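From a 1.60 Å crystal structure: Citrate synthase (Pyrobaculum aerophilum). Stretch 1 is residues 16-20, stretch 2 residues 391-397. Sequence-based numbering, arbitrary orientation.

Stretch 1 (16-20) QSPCG
Stretch 2 (391-397) PRACYIG

The contact between residues 16-20 and 391-397 of this citrate synthase is a small disulfide-centred junction, in which one covalent bond ties a turn near the start of the chain to a strand near its end and a few noncovalent contacts gather around it. It illustrates a general principle: a crosslink can join residues far apart in sequence, here separated by 375 positions, within a small contact; the two stretches bury 278 Å² between them, both sides summed.

The first partner is a type I beta turn from Ser17 to Gly20. Ser17 is extended (phi/psi -152/164), and the two corner residues, Pro18 (-56/-22) and Cys19 (-101/-5), take values typical of this turn, closed by a backbone hydrogen bond from Gly20 N to Ser17 O at 3.1 Å. The serine side chain, with chi1 in the p well at 81°, reinforces the fold: Ser17 OG donates to Gly20 O at 2.6 Å and accepts from Cys19 N at 3.1 Å. Gly20 leaves the turn at 128/-174, where a CB would be jammed against the carbonyl oxygen of Cys19, so the backbone here calls for glycine.

The second partner is a strand running from Arg392 to Tyr395, with phi/psi of -147/170, -125/156, -107/120 and -74/131. Its alternation sets the pattern of contact. The CA-to-CB bonds of Arg392 and Cys394 point toward the turn, whereas those of Ala393 and Tyr395 point away.

In register, Cys19 lies across from Cys394, with their CA atoms 5.7 Å apart. Cys19 is in the m rotamer (chi1 -51°) and Cys394 in the t rotamer (chi1 -172°); Cys19 SG and Cys394 SG are bonded at 2.1 Å, with a chi3 of 75°. The positive dihedral makes this a right-handed disulfide. Cys394 is buried, while Cys19 remains partly exposed.

Around the bridge, Pro18 supplies the apolar packing. Its ring has the C-gamma exo pucker, and Pro18 CD lies 3.7 Å from Cys394 SG and likewise 3.7 Å from Ile396 CD1. Ile396, just beyond the strand at -132/112, has its CA-to-CB bond directed sideways, but with chi1 -58° (m) and chi2 -175° (t) the end of its side chain comes nearer the proline. Ser17 OG also approaches the bridge, lying 3.7 Å from Cys394 SG.

Two residues before Cys394, Arg392 reaches the turn with an extended side chain: chi1 66° (p), chi2 -171° (t), chi3 -179° (t) and chi4 102°. Arg392 NH2 donates a weak hydrogen bond to Cys19 O at 3.1 Å, the N-H...O angle being 130°, and the carbonyl oxygen meets the guanidinium obliquely. Alongside, Arg392 NH1 lies 3.5 Å from Cys19 CB. Arg392 NE is hydrogen-bonded elsewhere in the structure. Cys19 is thus bonded to the strand covalently through its sulfur and by a weak hydrogen bond through its carbonyl oxygen.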

# COMPACT_ATOMS: atom_id res chain seq x y z
N GLN A 16 -8.85 19.29 -16.17
CA GLN A 16 -8.18 19.22 -17.45
C GLN A 16 -6.69 19.47 -17.27
O GLN A 16 -6.26 20.06 -16.28
CB GLN A 16 -8.83 20.13 -18.50
CG GLN A 16 -9.34 21.45 -17.99
CD GLN A 16 -10.16 22.19 -19.03
OE1 GLN A 16 -10.08 21.90 -20.22
NE2 GLN A 16 -10.94 23.16 -18.57
N SER A 17 -5.90 18.93 -18.18
CA SER A 17 -4.47 19.06 -18.07
C SER A 17 -3.86 19.00 -19.45
O SER A 17 -4.51 18.62 -20.42
CB SER A 17 -3.91 17.91 -17.22
OG SER A 17 -3.78 16.73 -17.99
N PRO A 18 -2.60 19.42 -19.54
CA PRO A 18 -1.91 19.35 -20.82
C PRO A 18 -1.87 17.95 -21.42
O PRO A 18 -1.72 17.82 -22.63
CB PRO A 18 -0.49 19.80 -20.46
CG PRO A 18 -0.67 20.70 -19.32
CD PRO A 18 -1.79 20.11 -18.52
N CYS A 19 -2.03 16.92 -20.59
CA CYS A 19 -1.91 15.53 -21.03
C CYS A 19 -3.26 14.85 -21.23
O CYS A 19 -3.32 13.70 -21.68
CB CYS A 19 -1.13 14.75 -19.98
SG CYS A 19 0.44 15.52 -19.51
N GLY A 20 -4.34 15.55 -20.89
CA GLY A 20 -5.69 15.01 -20.99
C GLY A 20 -6.49 15.15 -19.71
O GLY A 20 -6.04 15.76 -18.73
N PRO A 391 -0.51 4.15 -13.93
CA PRO A 391 -1.12 5.46 -14.13
C PRO A 391 -0.02 6.47 -14.38
O PRO A 391 1.17 6.11 -14.36
CB PRO A 391 -1.79 5.74 -12.79
CG PRO A 391 -0.87 5.05 -11.80
CD PRO A 391 -0.47 3.78 -12.50
N ARG A 392 -0.39 7.72 -14.60
CA ARG A 392 0.61 8.73 -14.83
C ARG A 392 0.16 10.05 -14.28
O ARG A 392 -0.98 10.20 -13.83
CB ARG A 392 0.96 8.83 -16.31
CG ARG A 392 -0.14 9.31 -17.19
CD ARG A 392 0.27 9.14 -18.65
NE ARG A 392 -0.76 9.61 -19.58
CZ ARG A 392 -0.72 10.77 -20.23
NH1 ARG A 392 0.32 11.59 -20.10
NH2 ARG A 392 -1.72 11.08 -21.05
N ALA A 393 1.09 11.00 -14.25
CA ALA A 393 0.79 12.34 -13.80
C ALA A 393 1.21 13.23 -14.94
O ALA A 393 2.05 12.86 -15.76
CB ALA A 393 1.54 12.69 -12.53
N CYS A 394 0.62 14.41 -14.99
CA CYS A 394 0.92 15.37 -16.04
C CYS A 394 1.74 16.51 -15.47
O CYS A 394 1.31 17.19 -14.56
CB CYS A 394 -0.38 15.92 -16.62
SG CYS A 394 -0.05 16.93 -18.09
N TYR A 395 2.94 16.71 -16.00
CA TYR A 395 3.79 17.78 -15.51
C TYR A 395 3.34 19.16 -15.95
O TYR A 395 3.04 19.39 -17.14
CB TYR A 395 5.24 17.56 -15.95
CG TYR A 395 6.19 18.59 -15.42
CD1 TYR A 395 6.74 18.48 -14.15
CD2 TYR A 395 6.65 19.63 -16.24
CE1 TYR A 395 7.68 19.37 -13.68
CE2 TYR A 395 7.57 20.55 -15.77
CZ TYR A 395 8.11 20.41 -14.49
OH TYR A 395 9.03 21.30 -13.99
N ILE A 396 3.26 20.04 -14.97
CA ILE A 396 2.98 21.45 -15.17
C ILE A 396 4.02 22.22 -14.38
O ILE A 396 4.10 22.14 -13.15
CB ILE A 396 1.57 21.84 -14.74
CG1 ILE A 396 0.52 21.02 -15.49
CG2 ILE A 396 1.39 23.34 -14.97
CD1 ILE A 396 -0.92 21.44 -15.21
N GLY A 397 4.90 22.90 -15.09
CA GLY A 397 5.96 23.63 -14.43
C GLY A 397 7.05 24.02 -15.38
O GLY A 397 6.96 23.77 -16.59